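Local coordinates for protein alpha-11 giardin (Giardia intestinalis, PDB 2II2) that binds calcium as an unusual member of the annexin family and probably takes part in attachment of the parasite and in its cytoskeletal organisation, at residues D93-H98 / D215-R220; T135-Y140 / P173-V178. One frame throughout, in Å; residues are numbered along the deposited sequence.

Interaction 1: residues D93-H98 / D215-R220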
loop_
_atom_site.group_PDB
_atom_site.type_symbol
_atom_site.label_atom_id
_atom_site.label_comp_id
_atom_site.label_asym_id
_atom_site.label_seq_id
_atom_site.Cartn_x
_atom_site.Cartn_y
_atom_site.Cartn_z
ATOM N N ASP A 93 -11.153 -5.256 4.906
ATOM C CA ASP A 93 -10.474 -5.206 3.608
ATOM C C ASP A 93 -9.009 -5.521 3.888
ATOM O O ASP A 93 -8.189 -4.634 4.252
ATOM C CB ASP A 93 -10.602 -3.813 2.997
ATOM C CG ASP A 93 -9.881 -3.673 1.667
ATOM O OD1 ASP A 93 -9.157 -4.615 1.295
ATOM O OD2 ASP A 93 -10.020 -2.630 1.004
ATOM N N PHE A 94 -8.667 -6.806 3.801
ATOM C CA PHE A 94 -7.303 -7.201 4.068
ATOM C C PHE A 94 -6.316 -6.571 3.097
ATOM O O PHE A 94 -5.152 -6.355 3.465
ATOM C CB PHE A 94 -7.146 -8.724 4.050
ATOM C CG PHE A 94 -7.673 -9.389 5.280
ATOM C CD1 PHE A 94 -8.724 -10.278 5.185
ATOM C CD2 PHE A 94 -7.128 -9.131 6.532
ATOM C CE1 PHE A 94 -9.224 -10.934 6.326
ATOM C CE2 PHE A 94 -7.629 -9.774 7.683
ATOM C CZ PHE A 94 -8.671 -10.673 7.570
ATOM N N ARG A 95 -6.729 -6.312 1.859
ATOM C CA ARG A 95 -5.766 -5.724 0.922
ATOM C C ARG A 95 -5.239 -4.394 1.492
ATOM O O ARG A 95 -4.042 -4.125 1.456
ATOM C CB ARG A 95 -6.381 -5.492 -0.451
ATOM C CG ARG A 95 -6.727 -6.754 -1.195
ATOM C CD ARG A 95 -7.156 -6.417 -2.611
ATOM N NE ARG A 95 -7.320 -7.611 -3.426
ATOM C CZ ARG A 95 -8.386 -8.411 -3.397
ATOM N NH1 ARG A 95 -9.424 -8.134 -2.613
ATOM N NH2 ARG A 95 -8.434 -9.492 -4.173
ATOM N N ALA A 96 -6.164 -3.585 2.014
ATOM C CA ALA A 96 -5.816 -2.264 2.531
ATOM C C ALA A 96 -5.017 -2.371 3.838
ATOM O O ALA A 96 -4.036 -1.644 4.054
ATOM C CB ALA A 96 -7.056 -1.415 2.743
ATOM N N ILE A 97 -5.433 -3.272 4.741
ATOM C CA ILE A 97 -4.676 -3.446 5.989
ATOM C C ILE A 97 -3.252 -3.916 5.684
ATOM O O ILE A 97 -2.281 -3.405 6.249
ATOM C CB ILE A 97 -5.385 -4.444 6.953
ATOM C CG1 ILE A 97 -6.815 -3.971 7.276
ATOM C CG2 ILE A 97 -4.561 -4.585 8.217
ATOM C CD1 ILE A 97 -7.707 -5.064 7.871
ATOM N N HIS A 98 -3.133 -4.879 4.784
ATOM C CA HIS A 98 -1.839 -5.400 4.404
ATOM C C HIS A 98 -0.935 -4.323 3.838
ATOM O O HIS A 98 0.250 -4.232 4.178
ATOM C CB HIS A 98 -1.994 -6.521 3.376
ATOM C CG HIS A 98 -2.522 -7.788 3.949
ATOM N ND1 HIS A 98 -2.995 -8.799 3.149
ATOM C CD2 HIS A 98 -2.674 -8.204 5.228
ATOM C CE1 HIS A 98 -3.418 -9.788 3.915
ATOM N NE2 HIS A 98 -3.208 -9.463 5.182
ATOM N N ASP A 215 -7.595 -17.927 -2.575
ATOM C CA ASP A 215 -8.156 -16.660 -2.097
ATOM C C ASP A 215 -7.154 -15.553 -2.424
ATOM O O ASP A 215 -6.008 -15.607 -2.016
ATOM C CB ASP A 215 -8.434 -16.724 -0.596
ATOM C CG ASP A 215 -8.979 -15.430 -0.058
ATOM O OD1 ASP A 215 -10.202 -15.274 0.005
ATOM O OD2 ASP A 215 -8.176 -14.571 0.318
ATOM N N LYS A 216 -7.615 -14.568 -3.180
ATOM C CA LYS A 216 -6.753 -13.549 -3.730
ATOM C C LYS A 216 -6.126 -12.647 -2.668
ATOM O O LYS A 216 -4.967 -12.240 -2.800
ATOM C CB LYS A 216 -7.544 -12.714 -4.734
ATOM C CG LYS A 216 -7.985 -13.462 -5.991
ATOM C CD LYS A 216 -8.759 -12.542 -6.919
ATOM C CE LYS A 216 -9.004 -13.161 -8.304
ATOM N NZ LYS A 216 -10.166 -14.092 -8.340
ATOM N N GLU A 217 -6.870 -12.347 -1.608
ATOM C CA GLU A 217 -6.367 -11.538 -0.523
ATOM C C GLU A 217 -5.230 -12.236 0.153
ATOM O O GLU A 217 -4.225 -11.598 0.485
ATOM C CB GLU A 217 -7.451 -11.254 0.514
ATOM C CG GLU A 217 -8.328 -10.112 0.140
ATOM C CD GLU A 217 -9.255 -9.703 1.249
ATOM O OE1 GLU A 217 -9.879 -10.592 1.864
ATOM O OE2 GLU A 217 -9.351 -8.487 1.497
ATOM N N ASN A 218 -5.391 -13.539 0.404
ATOM C CA ASN A 218 -4.336 -14.346 1.018
ATOM C C ASN A 218 -3.069 -14.324 0.156
ATOM O O ASN A 218 -1.979 -13.995 0.634
ATOM C CB ASN A 218 -4.754 -15.818 1.217
ATOM C CG ASN A 218 -5.634 -16.057 2.467
ATOM O OD1 ASN A 218 -5.565 -15.332 3.459
ATOM N ND2 ASN A 218 -6.447 -17.110 2.412
ATOM N N ALA A 219 -3.214 -14.688 -1.118
ATOM C CA ALA A 219 -2.055 -14.789 -2.016
ATOM C C ALA A 219 -1.334 -13.454 -2.120
ATOM O O ALA A 219 -0.117 -13.373 -2.045
ATOM C CB ALA A 219 -2.480 -15.277 -3.402
ATOM N N ARG A 220 -2.123 -12.404 -2.313
ATOM C CA ARG A 220 -1.562 -11.078 -2.472
ATOM C C ARG A 220 -0.798 -10.648 -1.224
ATOM O O ARG A 220 0.317 -10.097 -1.306
ATOM C CB ARG A 220 -2.678 -10.078 -2.765
ATOM C CG ARG A 220 -2.264 -8.617 -2.878
ATOM C CD ARG A 220 -3.508 -7.788 -2.941
ATOM N NE ARG A 220 -3.312 -6.346 -3.085
ATOM C CZ ARG A 220 -3.019 -5.528 -2.074
ATOM N NH1 ARG A 220 -2.882 -5.986 -0.814
ATOM N NH2 ARG A 220 -2.860 -4.230 -2.290
HETATM O O HOH W 1 -3.680 -8.568 0.423
#
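Arg95 packs against both Arg220 and Glu217, crossing each at about a right angle, and these three side chains, with a water bridging beside them, make up the packed part of the contact. Arg95 CB lies over one face of the Arg220 guanidinium, toward its rim, and Arg95 CG lies 3.8 Å from Arg220 CD. Glu217 CG in turn sits over one face of the Arg95 guanidinium. Arg220 CG stands anti to its backbone N (chi1 176°) and the chain runs extended to NE. Arg220 NH1 gives a weak hydrogen bond to Arg95 O, 3.2 Å away. Arg220 NH2 forms a salt bridge with Asp99, which probably offsets the like charge brought close by Arg95. A water accepts from Arg220 NH1 in the plane of that guanidinium, donates to Glu217 O and lies 2.8 Å from His98 ND1, while His98 NE2 is bonded to the backbone oxygen of Ala138. Helices 94-102 and 216-230 of this all-helical annexin fold meet here through their first turns, nearly parallel: the axes of 94-98 and 216-220 come within 9.8 Å, at 17°. Both begin with an aspartate N-cap: Asp93 OD1 accepts weakly from Ala96 N, and Asp215 OD2 accepts from Asn218 N through its anti lone pair. Glu217 OE2 takes weak bonds from Phe94 N at 2.9 Å and from Arg95 N, a placement in which the helix N-terminus would be expected to stabilise the carboxylate, although Asp93 OD1 lies only 3.9 Å from OE2. Glu217 OE1 sits in the ring plane of Phe94 at the CD1 edge. Toward the exposed Lys216 the association is looser: Arg95 NH2 approaches Lys216 CB at 3.4 Å, but beyond CD the lysine turns off, bent at its last torsion.

Interaction 2: residues T135-Y140 / P173-V178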
loop_
_atom_site.group_PDB
_atom_site.type_symbol
_atom_site.label_atom_id
_atom_site.label_comp_id
_atom_site.label_asym_id
_atom_site.label_seq_id
_atom_site.Cartn_x
_atom_site.Cartn_y
_atom_site.Cartn_z
ATOM N N THR A 135 -7.354 -17.058 11.481
ATOM C CA THR A 135 -7.753 -18.228 10.715
ATOM C C THR A 135 -6.807 -18.337 9.505
ATOM O O THR A 135 -5.969 -19.242 9.394
ATOM C CB THR A 135 -9.249 -18.126 10.302
ATOM O OG1 THR A 135 -9.482 -16.892 9.597
ATOM C CG2 THR A 135 -10.179 -18.179 11.548
ATOM N N SER A 136 -6.866 -17.335 8.657
ATOM C CA SER A 136 -6.230 -17.374 7.365
ATOM C C SER A 136 -4.811 -16.827 7.399
ATOM O O SER A 136 -4.431 -16.137 8.354
ATOM C CB SER A 136 -7.045 -16.485 6.447
ATOM O OG SER A 136 -7.106 -15.177 6.978
ATOM N N ALA A 137 -4.058 -17.069 6.322
ATOM C CA ALA A 137 -2.776 -16.378 6.158
ATOM C C ALA A 137 -2.978 -14.869 6.257
ATOM O O ALA A 137 -2.187 -14.186 6.895
ATOM C CB ALA A 137 -2.153 -16.754 4.825
ATOM N N ALA A 138 -4.052 -14.367 5.638
ATOM C CA ALA A 138 -4.314 -12.924 5.668
ATOM C C ALA A 138 -4.427 -12.379 7.085
ATOM O O ALA A 138 -3.867 -11.329 7.400
ATOM C CB ALA A 138 -5.565 -12.590 4.891
ATOM N N SER A 139 -5.132 -13.120 7.934
ATOM C CA SER A 139 -5.272 -12.709 9.332
ATOM C C SER A 139 -3.972 -12.774 10.122
ATOM O O SER A 139 -3.646 -11.835 10.867
ATOM C CB SER A 139 -6.374 -13.489 10.026
ATOM O OG SER A 139 -6.100 -14.882 10.105
ATOM N N TYR A 140 -3.226 -13.866 9.956
ATOM C CA TYR A 140 -1.932 -13.967 10.590
ATOM C C TYR A 140 -0.992 -12.860 10.146
ATOM O O TYR A 140 -0.222 -12.347 10.950
ATOM C CB TYR A 140 -1.267 -15.339 10.384
ATOM C CG TYR A 140 -1.807 -16.358 11.334
ATOM C CD1 TYR A 140 -2.794 -17.253 10.941
ATOM C CD2 TYR A 140 -1.355 -16.408 12.642
ATOM C CE1 TYR A 140 -3.328 -18.183 11.831
ATOM C CE2 TYR A 140 -1.886 -17.343 13.552
ATOM C CZ TYR A 140 -2.866 -18.221 13.124
ATOM O OH TYR A 140 -3.394 -19.128 14.017
ATOM N N PRO A 173 -1.189 -25.878 3.741
ATOM C CA PRO A 173 -0.093 -25.154 4.382
ATOM C C PRO A 173 -0.358 -24.896 5.857
ATOM O O PRO A 173 -1.511 -24.745 6.259
ATOM C CB PRO A 173 -0.058 -23.807 3.643
ATOM C CG PRO A 173 -0.839 -23.986 2.446
ATOM C CD PRO A 173 -1.889 -25.032 2.770
ATOM N N ASP A 174 0.711 -24.842 6.650
ATOM C CA ASP A 174 0.651 -24.304 8.014
ATOM C C ASP A 174 0.766 -22.791 7.845
ATOM O O ASP A 174 1.867 -22.252 7.730
ATOM C CB ASP A 174 1.800 -24.879 8.847
ATOM C CG ASP A 174 1.844 -24.361 10.277
ATOM O OD1 ASP A 174 1.218 -23.333 10.573
ATOM O OD2 ASP A 174 2.529 -25.006 11.120
ATOM N N HIS A 175 -0.378 -22.122 7.774
ATOM C CA HIS A 175 -0.376 -20.690 7.451
ATOM C C HIS A 175 0.443 -19.871 8.432
ATOM O O HIS A 175 1.207 -18.984 8.042
ATOM C CB HIS A 175 -1.804 -20.150 7.346
ATOM C CG HIS A 175 -2.651 -20.961 6.434
ATOM N ND1 HIS A 175 -2.375 -21.091 5.090
ATOM C CD2 HIS A 175 -3.713 -21.765 6.682
ATOM C CE1 HIS A 175 -3.250 -21.915 4.541
ATOM N NE2 HIS A 175 -4.079 -22.330 5.482
ATOM N N GLU A 176 0.274 -20.169 9.718
ATOM C CA GLU A 176 1.000 -19.428 10.739
ATOM C C GLU A 176 2.510 -19.596 10.568
ATOM O O GLU A 176 3.245 -18.619 10.628
ATOM C CB GLU A 176 0.580 -19.852 12.135
ATOM C CG GLU A 176 1.379 -19.164 13.222
ATOM C CD GLU A 176 0.896 -19.480 14.628
ATOM O OE1 GLU A 176 -0.069 -20.254 14.787
ATOM O OE2 GLU A 176 1.514 -18.956 15.572
ATOM N N ALA A 177 2.962 -20.822 10.314
ATOM C CA ALA A 177 4.399 -21.069 10.155
ATOM C C ALA A 177 4.947 -20.297 8.944
ATOM O O ALA A 177 6.061 -19.772 8.990
ATOM C CB ALA A 177 4.694 -22.566 10.044
ATOM N N VAL A 178 4.181 -20.256 7.844
ATOM C CA VAL A 178 4.646 -19.558 6.652
ATOM C C VAL A 178 4.742 -18.068 6.913
ATOM O O VAL A 178 5.748 -17.449 6.585
ATOM C CB VAL A 178 3.719 -19.859 5.453
ATOM C CG1 VAL A 178 4.052 -18.940 4.269
ATOM C CG2 VAL A 178 3.849 -21.311 5.052
#
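His175 and Glu176 meet Ala137 and Tyr140 in surface packing between the starts of two annexin helices, 137-147 and 175-184. Just ahead, Asp174 caps its own helix: OD1 accepts from Ala177 N at 3.1 Å and is met from above the carboxylate plane. His175 then packs its CB against the backbone of Ala137, 4.0 Å from Ala137 N and 4.2 Å from Ala137 CB. Its ring has Pro173 O over the centre of one face and also meets the ring of Tyr213, whose hydroxyl is hydrogen-bonded to ND1. Glu176 follows with a CH-pi contact, CB lying 3.9 Å from the centroid of the Tyr140 ring and 14° off its normal. Glu176 CG, anti to the backbone N (chi1 176°), comes beside Tyr140 CE2 and CD2, at 3.8 and 3.9 Å. From there the extended chain carries the carboxylate past the ring's rim on the CE2 side, its plane 19° from that of the ring. OE1 comes within 3.6 Å of both Tyr140 OH and Tyr140 CE2, while OE2 is salt-bridged to Arg180. Across these two segments the cohesion is therefore van der Waals and CH-pi in kind, and the polar ends of His175 and Glu176 find their strongest partners, Tyr213 and Arg180, outside them.

The two contacts have centres about 12 Å apart, on the same side of the chain's centre, and both join the starts of helices. Along the chain the order is 93-98, 135-140, 173-178, 215-220, with both segments of interaction 2 falling between those of interaction 1. Helix 137-147 links them: Ala138 meets both helices of interaction 1 through its backbone, and its N probably donates to Asn218 OD1 (2.8 Å). One residue of interaction 2 thus ties 94-102, 137-147 and 216-230 together, with 175-184 joined on at the surface. Both contacts lie away from the calcium-binding residues Ile60 and Glu66, as packing of the annexin helices.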